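Local coordinates for Serine/threonine protein phosphatase Stp1 (Streptococcus agalactiae, PDB 2PK0) that removes phosphate from phosphoserine and phosphothreonine residues of proteins, as a metal-dependent bacterial phosphatase of the PP2C family with magnesium in its active site, at residues A[28-34]-A[64-70]; A[102-106]-A[167-171]; A[105-109]-A[120-126]. Residue numbers count along the deposited sequence, not the author numbering.

Contact 1 of 3, residues A[28-34]-A[64-70]; sequences FENKAGV and WAETDFS
N30, side chain in the p rotamer, is the polar hub: its ND2 donates to T67 OG1 (3.0 Å) and to F69 O (2.9 Å), while its OD1 accepts from V34 N (2.8 Å), so the amide serves both segments. The backbones join where K31 N reaches T67 O (3.0 Å), and W64 NE1, with W64 in the t rotamer, donates to V34 O (3.0 Å). T67 OG1 donates to W64 O (3.0 Å) as well as accepting from N30 ND2. Segment 28-34 leaves strand 23-29 through a type I turn, N30 to G33, the bend of the hairpin with strand 35-43; G33 has the positive phi (90°) that glycine tolerates. Facing it, a type I turn from W64 to T67 carries the chain on from helix 48-64, and N30 and A65 CA atoms lie 4.2 Å apart. N30 CB sits over the W64 five-membered ring in a CH-pi contact, 3.8 Å from its centroid. V34 CG1 packs on W64 CZ2 (3.8 Å) and F28 CB on W64 CD1 (3.9 Å).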
loop_
_atom_site.group_PDB
_atom_site.type_symbol
_atom_site.label_atom_id
_atom_site.label_comp_id
_atom_site.label_asym_id
_atom_site.label_seq_id
_atom_site.Cartn_x
_atom_site.Cartn_y
_atom_site.Cartn_z
ATOM N N PHE A 28 6.673 5.902 10.376
ATOM C CA PHE A 28 7.916 6.573 10.720
ATOM C C PHE A 28 7.572 8.036 10.837
ATOM O O PHE A 28 6.504 8.442 10.435
ATOM C CB PHE A 28 9.002 6.364 9.622
ATOM C CG PHE A 28 9.260 4.920 9.301
ATOM C CD1 PHE A 28 8.589 4.287 8.239
ATOM C CD2 PHE A 28 10.115 4.166 10.098
ATOM C CE1 PHE A 28 8.782 2.941 7.985
ATOM C CE2 PHE A 28 10.329 2.829 9.844
ATOM C CZ PHE A 28 9.665 2.210 8.785
ATOM N N GLU A 29 8.485 8.831 11.378
ATOM C CA GLU A 29 8.295 10.271 11.468
ATOM C C GLU A 29 9.641 10.981 11.279
ATOM O O GLU A 29 10.624 10.638 11.934
ATOM C CB GLU A 29 7.674 10.627 12.816
ATOM C CG GLU A 29 7.439 12.098 13.007
ATOM C CD GLU A 29 6.513 12.406 14.180
ATOM O OE1 GLU A 29 5.372 11.874 14.204
ATOM O OE2 GLU A 29 6.927 13.194 15.063
ATOM N N ASN A 30 9.695 11.965 10.382
ATOM C CA ASN A 30 10.946 12.676 10.121
ATOM C C ASN A 30 11.217 13.774 11.147
ATOM O O ASN A 30 10.387 13.965 12.042
ATOM C CB ASN A 30 11.022 13.155 8.663
ATOM C CG ASN A 30 10.352 14.482 8.418
ATOM O OD1 ASN A 30 9.472 14.904 9.166
ATOM N ND2 ASN A 30 10.764 15.153 7.345
ATOM N N LYS A 31 12.342 14.494 11.028
ATOM C CA LYS A 31 12.718 15.514 12.031
ATOM C C LYS A 31 11.795 16.730 12.066
ATOM O O LYS A 31 11.824 17.512 13.012
ATOM C CB LYS A 31 14.158 16.012 11.835
ATOM C CG LYS A 31 15.231 15.004 12.114
ATOM C CD LYS A 31 16.601 15.546 11.768
ATOM C CE LYS A 31 17.664 14.497 12.071
ATOM N NZ LYS A 31 19.028 15.052 11.992
ATOM N N ALA A 32 10.993 16.908 11.025
ATOM C CA ALA A 32 10.044 18.003 11.028
ATOM C C ALA A 32 8.633 17.547 11.462
ATOM O O ALA A 32 7.686 18.305 11.389
ATOM C CB ALA A 32 10.022 18.675 9.678
ATOM N N GLY A 33 8.504 16.312 11.928
ATOM C CA GLY A 33 7.239 15.828 12.435
ATOM C C GLY A 33 6.352 15.179 11.385
ATOM O O GLY A 33 5.218 14.806 11.679
ATOM N N VAL A 34 6.850 15.028 10.165
ATOM C CA VAL A 34 6.004 14.518 9.090
ATOM C C VAL A 34 5.930 12.998 9.122
ATOM O O VAL A 34 6.954 12.346 8.914
ATOM C CB VAL A 34 6.501 14.989 7.706
ATOM C CG1 VAL A 34 5.497 14.634 6.627
ATOM C CG2 VAL A 34 6.754 16.478 7.743
ATOM N N TRP A 64 14.122 8.035 5.976
ATOM C CA TRP A 64 13.078 9.050 6.207
ATOM C C TRP A 64 13.202 9.717 7.566
ATOM O O TRP A 64 12.963 10.907 7.701
ATOM C CB TRP A 64 11.666 8.444 6.095
ATOM C CG TRP A 64 10.534 9.430 6.404
ATOM C CD1 TRP A 64 9.892 9.598 7.595
ATOM C CD2 TRP A 64 9.939 10.368 5.500
ATOM N NE1 TRP A 64 8.940 10.573 7.495
ATOM C CE2 TRP A 64 8.942 11.064 6.220
ATOM C CE3 TRP A 64 10.144 10.682 4.144
ATOM C CZ2 TRP A 64 8.150 12.052 5.635
ATOM C CZ3 TRP A 64 9.361 11.655 3.565
ATOM C CH2 TRP A 64 8.371 12.335 4.314
ATOM N N ALA A 65 13.576 8.945 8.573
ATOM C CA ALA A 65 13.648 9.450 9.933
ATOM C C ALA A 65 14.730 10.502 10.074
ATOM O O ALA A 65 14.671 11.339 10.971
ATOM C CB ALA A 65 13.906 8.298 10.895
ATOM N N GLU A 66 15.714 10.465 9.177
ATOM C CA GLU A 66 16.827 11.387 9.252
ATOM C C GLU A 66 16.572 12.663 8.464
ATOM O O GLU A 66 17.304 13.637 8.606
ATOM C CB GLU A 66 18.123 10.704 8.813
ATOM C CG GLU A 66 18.551 9.531 9.714
ATOM C CD GLU A 66 18.968 9.956 11.131
ATOM O OE1 GLU A 66 19.457 11.095 11.307
ATOM O OE2 GLU A 66 18.813 9.146 12.072
ATOM N N THR A 67 15.513 12.676 7.664
ATOM C CA THR A 67 15.242 13.831 6.833
ATOM C C THR A 67 14.602 14.981 7.565
ATOM O O THR A 67 14.142 14.844 8.695
ATOM C CB THR A 67 14.339 13.508 5.653
ATOM O OG1 THR A 67 12.974 13.483 6.082
ATOM C CG2 THR A 67 14.730 12.198 4.996
ATOM N N ASP A 68 14.511 16.089 6.846
ATOM C CA ASP A 68 14.285 17.422 7.388
ATOM C C ASP A 68 13.034 18.095 6.838
ATOM O O ASP A 68 12.550 19.066 7.404
ATOM C CB ASP A 68 15.444 18.291 6.926
ATOM C CG ASP A 68 15.760 19.353 7.868
ATOM O OD1 ASP A 68 15.269 19.260 9.008
ATOM O OD2 ASP A 68 16.503 20.268 7.471
ATOM N N PHE A 69 12.537 17.598 5.711
ATOM C CA PHE A 69 11.574 18.354 4.934
ATOM C C PHE A 69 10.134 18.402 5.403
ATOM O O PHE A 69 9.665 17.548 6.148
ATOM C CB PHE A 69 11.621 18.029 3.437
ATOM C CG PHE A 69 12.282 16.725 3.073
ATOM C CD1 PHE A 69 11.612 15.525 3.203
ATOM C CD2 PHE A 69 13.547 16.721 2.495
ATOM C CE1 PHE A 69 12.212 14.356 2.819
ATOM C CE2 PHE A 69 14.137 15.564 2.114
ATOM C CZ PHE A 69 13.467 14.378 2.265
ATOM N N SER A 70 9.440 19.437 4.948
ATOM C CA SER A 70 8.082 19.692 5.385
ATOM C C SER A 70 7.195 20.090 4.223
ATOM O O SER A 70 6.023 20.387 4.423
ATOM C CB SER A 70 8.073 20.798 6.430
ATOM O OG SER A 70 8.735 21.936 5.929
#

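Contact 2 of 3, residues A[102-106]-A[167-171]; sequences MGTTI and ITQSI
Backbone hydrogen bonding rests on one antiparallel bridge, the hydrogen-bonded pair T104 and I171, CA atoms 5.1 Å apart. T104 N donates to I171 O (2.9 Å) and I171 N to T104 O (2.8 Å). The pairing goes no further, because the end-to-end directions of 103-106 and 167-171 diverge by 87°: the loop crosses the strand. G103 is extended (179/166), and its CA lies 3.1 Å from I171 O in a CA-H...O contact; a CB here would clash with S170 OG, so glycine suits the place. A bridging water donates to M102 O (2.9 Å) and hydrogen-bonds S170 OG (2.9 Å). S170, its CA-CB bond toward the strand, is small enough that its OG fits 4.2 Å from G103 CA. Within segment 102-106, T104 OG1 donates to T105 O (2.7 Å), satisfying a buried hydroxyl. Apolar packing brings I106 CG2 to I171 CD1 (3.7 Å), T104 CG2 to I171 CB (4.0 Å) and T105 CG2 to I167 CD1 (3.8 Å). The bridge pins the loop between helix 155-159 and strand 180-185 onto the start of strand 103-112, where I171 packs on I83 and I90 of helix 72-96, while T104 and I106 touch T56 of helix 48-64.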
loop_
_atom_site.group_PDB
_atom_site.type_symbol
_atom_site.label_atom_id
_atom_site.label_comp_id
_atom_site.label_asym_id
_atom_site.label_seq_id
_atom_site.Cartn_x
_atom_site.Cartn_y
_atom_site.Cartn_z
ATOM N N MET A 102 12.342 -12.452 -6.582
ATOM C CA MET A 102 12.237 -11.549 -5.443
ATOM C C MET A 102 11.714 -10.186 -5.856
ATOM O O MET A 102 12.177 -9.604 -6.850
ATOM C CB MET A 102 13.597 -11.361 -4.789
ATOM C CG MET A 102 13.582 -10.384 -3.653
ATOM S SD MET A 102 14.803 -10.814 -2.436
ATOM C CE MET A 102 16.065 -9.699 -2.886
ATOM N N GLY A 103 10.746 -9.681 -5.095
ATOM C CA GLY A 103 10.206 -8.371 -5.363
ATOM C C GLY A 103 9.100 -7.986 -4.409
ATOM O O GLY A 103 8.564 -8.839 -3.696
ATOM N N THR A 104 8.746 -6.704 -4.403
ATOM C CA THR A 104 7.656 -6.252 -3.566
ATOM C C THR A 104 6.802 -5.152 -4.199
ATOM O O THR A 104 7.282 -4.394 -5.023
ATOM C CB THR A 104 8.155 -5.792 -2.181
ATOM O OG1 THR A 104 7.034 -5.335 -1.419
ATOM C CG2 THR A 104 9.164 -4.672 -2.303
ATOM N N THR A 105 5.528 -5.071 -3.823
ATOM C CA THR A 105 4.755 -3.868 -4.117
ATOM C C THR A 105 5.174 -2.771 -3.135
ATOM O O THR A 105 5.813 -3.055 -2.121
ATOM C CB THR A 105 3.232 -4.062 -3.941
ATOM O OG1 THR A 105 2.914 -4.151 -2.546
ATOM C CG2 THR A 105 2.738 -5.282 -4.662
ATOM N N ILE A 106 4.804 -1.527 -3.408
ATOM C CA ILE A 106 4.910 -0.492 -2.375
ATOM C C ILE A 106 3.754 0.515 -2.368
ATOM O O ILE A 106 3.204 0.862 -3.415
ATOM C CB ILE A 106 6.265 0.269 -2.405
ATOM C CG1 ILE A 106 6.621 0.759 -0.996
ATOM C CG2 ILE A 106 6.254 1.431 -3.415
ATOM C CD1 ILE A 106 7.709 1.814 -0.968
ATOM N N ILE A 167 1.105 -9.315 -11.938
ATOM C CA ILE A 167 1.656 -7.983 -11.711
ATOM C C ILE A 167 2.623 -7.561 -12.837
ATOM O O ILE A 167 3.358 -8.393 -13.390
ATOM C CB ILE A 167 2.290 -7.936 -10.308
ATOM C CG1 ILE A 167 2.162 -6.555 -9.692
ATOM C CG2 ILE A 167 3.730 -8.465 -10.290
ATOM C CD1 ILE A 167 2.481 -6.576 -8.229
ATOM N N THR A 168 2.578 -6.289 -13.225
ATOM C CA THR A 168 3.404 -5.823 -14.343
ATOM C C THR A 168 4.640 -5.032 -13.927
ATOM O O THR A 168 5.546 -4.831 -14.742
ATOM C CB THR A 168 2.612 -5.030 -15.431
ATOM O OG1 THR A 168 2.004 -3.851 -14.877
ATOM C CG2 THR A 168 1.578 -5.909 -16.087
ATOM N N GLN A 169 4.669 -4.570 -12.677
ATOM C CA GLN A 169 5.912 -4.060 -12.097
ATOM C C GLN A 169 5.997 -4.238 -10.589
ATOM O O GLN A 169 4.992 -4.285 -9.902
ATOM C CB GLN A 169 6.187 -2.613 -12.485
ATOM C CG GLN A 169 5.202 -1.630 -11.992
ATOM C CD GLN A 169 5.610 -0.230 -12.351
ATOM O OE1 GLN A 169 6.771 0.025 -12.685
ATOM N NE2 GLN A 169 4.666 0.690 -12.291
ATOM N N SER A 170 7.213 -4.366 -10.086
ATOM C CA SER A 170 7.404 -4.516 -8.665
ATOM C C SER A 170 8.767 -3.957 -8.378
ATOM O O SER A 170 9.573 -3.825 -9.281
ATOM C CB SER A 170 7.386 -5.986 -8.271
ATOM O OG SER A 170 8.490 -6.667 -8.848
ATOM N N ILE A 171 9.019 -3.627 -7.123
ATOM C CA ILE A 171 10.329 -3.195 -6.710
ATOM C C ILE A 171 11.203 -4.419 -6.597
ATOM O O ILE A 171 10.814 -5.388 -5.951
ATOM C CB ILE A 171 10.249 -2.439 -5.397
ATOM C CG1 ILE A 171 9.814 -1.004 -5.693
ATOM C CG2 ILE A 171 11.596 -2.464 -4.646
ATOM C CD1 ILE A 171 9.416 -0.253 -4.476
HETATM O O HOH W 1 10.943 -8.160 -9.088
#

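Contact 3 of 3, residues A[105-109]-A[120-126]; sequences TIEAV and HVGDSRI
Strands 103-112 and 115-121 form an antiparallel hairpin, paired here at its open end. I106 and V121 are a hydrogen-bonded pair (CA-CA 5.1 Å): I106 N donates to V121 O (2.8 Å) and V121 N to I106 O (3.0 Å). The next pair, E107 and H120, is non-hydrogen-bonded (CA-CA 4.8 Å), and its side chains bond instead: H120 ND1 donates to E107 OE2 (2.7 Å), with E107 m,m. H120 NE2 is satisfied by S139 O, so both nitrogens of this buried ring are engaged. T105 OG1 and S124 OG share a hydrogen bond (2.8 Å); threonine suits the spot because its hydroxyl also bonds D41 N while its CG2 packs on G122 CA (4.0 Å). G122 (114/-152) has a backbone that calls for glycine, and a CB would clash with that methyl; its N bonds H141 ND1. I106 CG2 meets V121 CG2 (3.8 Å) on one face; on the E107/H120 face V109 CG2 packs on I126 CD1 (4.1 Å) of the other sheet. From 122 to 124 the chain passes between the two sheets of the PP2C beta sandwich, beside the two magnesium sites sharing D41, the D123 side chain about 6 Å from an ion.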
loop_
_atom_site.group_PDB
_atom_site.type_symbol
_atom_site.label_atom_id
_atom_site.label_comp_id
_atom_site.label_asym_id
_atom_site.label_seq_id
_atom_site.Cartn_x
_atom_site.Cartn_y
_atom_site.Cartn_z
ATOM N N THR A 105 5.528 -5.071 -3.823
ATOM C CA THR A 105 4.755 -3.868 -4.117
ATOM C C THR A 105 5.174 -2.771 -3.135
ATOM O O THR A 105 5.813 -3.055 -2.121
ATOM C CB THR A 105 3.232 -4.062 -3.941
ATOM O OG1 THR A 105 2.914 -4.151 -2.546
ATOM C CG2 THR A 105 2.738 -5.282 -4.662
ATOM N N ILE A 106 4.804 -1.527 -3.408
ATOM C CA ILE A 106 4.910 -0.492 -2.375
ATOM C C ILE A 106 3.754 0.515 -2.368
ATOM O O ILE A 106 3.204 0.862 -3.415
ATOM C CB ILE A 106 6.265 0.269 -2.405
ATOM C CG1 ILE A 106 6.621 0.759 -0.996
ATOM C CG2 ILE A 106 6.254 1.431 -3.415
ATOM C CD1 ILE A 106 7.709 1.814 -0.968
ATOM N N GLU A 107 3.364 0.915 -1.161
ATOM C CA GLU A 107 2.593 2.131 -0.936
ATOM C C GLU A 107 3.325 2.961 0.111
ATOM O O GLU A 107 3.546 2.500 1.242
ATOM C CB GLU A 107 1.169 1.839 -0.430
ATOM C CG GLU A 107 0.319 0.924 -1.291
ATOM C CD GLU A 107 0.201 1.378 -2.738
ATOM O OE1 GLU A 107 0.150 2.591 -3.003
ATOM O OE2 GLU A 107 0.175 0.516 -3.634
ATOM N N ALA A 108 3.709 4.173 -0.263
ATOM C CA ALA A 108 4.391 5.037 0.664
ATOM C C ALA A 108 3.587 6.318 0.750
ATOM O O ALA A 108 3.337 6.966 -0.260
ATOM C CB ALA A 108 5.806 5.307 0.189
ATOM N N VAL A 109 3.128 6.649 1.951
ATOM C CA VAL A 109 2.193 7.762 2.133
ATOM C C VAL A 109 2.717 8.677 3.214
ATOM O O VAL A 109 2.970 8.224 4.334
ATOM C CB VAL A 109 0.802 7.275 2.588
ATOM C CG1 VAL A 109 -0.178 8.442 2.654
ATOM C CG2 VAL A 109 0.274 6.207 1.678
ATOM N N HIS A 120 3.226 4.799 -5.436
ATOM C CA HIS A 120 2.513 3.517 -5.579
ATOM C C HIS A 120 3.095 2.647 -6.696
ATOM O O HIS A 120 3.289 3.122 -7.796
ATOM C CB HIS A 120 1.029 3.800 -5.832
ATOM C CG HIS A 120 0.325 2.755 -6.635
ATOM N ND1 HIS A 120 0.084 1.483 -6.159
ATOM C CD2 HIS A 120 -0.231 2.808 -7.868
ATOM C CE1 HIS A 120 -0.579 0.796 -7.073
ATOM N NE2 HIS A 120 -0.778 1.573 -8.120
ATOM N N VAL A 121 3.386 1.382 -6.385
ATOM C CA VAL A 121 4.004 0.422 -7.294
ATOM C C VAL A 121 3.401 -0.955 -7.009
ATOM O O VAL A 121 3.582 -1.471 -5.920
ATOM C CB VAL A 121 5.529 0.257 -7.012
ATOM C CG1 VAL A 121 6.145 -0.815 -7.935
ATOM C CG2 VAL A 121 6.279 1.551 -7.166
ATOM N N GLY A 122 2.694 -1.555 -7.964
ATOM C CA GLY A 122 2.103 -2.868 -7.749
ATOM C C GLY A 122 0.586 -2.915 -7.734
ATOM O O GLY A 122 -0.082 -2.103 -8.384
ATOM N N ASP A 123 0.042 -3.882 -6.999
ATOM C CA ASP A 123 -1.406 -4.061 -6.894
ATOM C C ASP A 123 -1.936 -3.837 -5.475
ATOM O O ASP A 123 -3.058 -4.219 -5.141
ATOM C CB ASP A 123 -1.847 -5.435 -7.426
ATOM C CG ASP A 123 -1.212 -6.597 -6.681
ATOM O OD1 ASP A 123 -0.276 -6.371 -5.875
ATOM O OD2 ASP A 123 -1.650 -7.754 -6.907
ATOM N N SER A 124 -1.117 -3.227 -4.635
ATOM C CA SER A 124 -1.599 -2.729 -3.363
ATOM C C SER A 124 -2.471 -1.497 -3.636
ATOM O O SER A 124 -2.437 -0.924 -4.726
ATOM C CB SER A 124 -0.430 -2.392 -2.447
ATOM O OG SER A 124 0.227 -3.555 -1.994
ATOM N N ARG A 125 -3.301 -1.106 -2.685
ATOM C CA ARG A 125 -4.253 -0.054 -2.980
ATOM C C ARG A 125 -4.317 1.008 -1.918
ATOM O O ARG A 125 -3.929 0.779 -0.763
ATOM C CB ARG A 125 -5.639 -0.628 -3.172
ATOM C CG ARG A 125 -5.731 -1.579 -4.307
ATOM C CD ARG A 125 -7.112 -1.652 -4.792
ATOM N NE ARG A 125 -7.196 -2.546 -5.929
ATOM C CZ ARG A 125 -8.301 -3.190 -6.256
ATOM N NH1 ARG A 125 -9.380 -3.021 -5.508
ATOM N NH2 ARG A 125 -8.313 -4.015 -7.297
ATOM N N ILE A 126 -4.783 2.184 -2.347
ATOM C CA ILE A 126 -5.062 3.315 -1.479
ATOM C C ILE A 126 -6.440 3.853 -1.825
ATOM O O ILE A 126 -6.744 4.095 -3.007
ATOM C CB ILE A 126 -4.062 4.443 -1.681
ATOM C CG1 ILE A 126 -2.645 3.964 -1.376
ATOM C CG2 ILE A 126 -4.410 5.636 -0.815
ATOM C CD1 ILE A 126 -1.617 4.966 -1.781
#

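Overall arrangement
Contacts 2 and 3 are buried and share T105 and I106 of strand 103-112, their centres about 9 Å apart; they touch where I167 CD1 lies 3.6 Å from D123 OD1. Both lie close to the magnesium ions. Contact 1, partly exposed, lies about 20 Å from the chain centre, at the hairpin turn 23-29/35-43 of the same sheet, about 26 Å and 21 Å (centre to centre) from contacts 2 and 3. Their chemistry follows place: contact 1 ties two turns through an asparagine and a tryptophan, contact 2 joins loop to strand by one backbone bridge and a water, and contact 3 combines strand pairing with a buried histidine-carboxylate hydrogen bond.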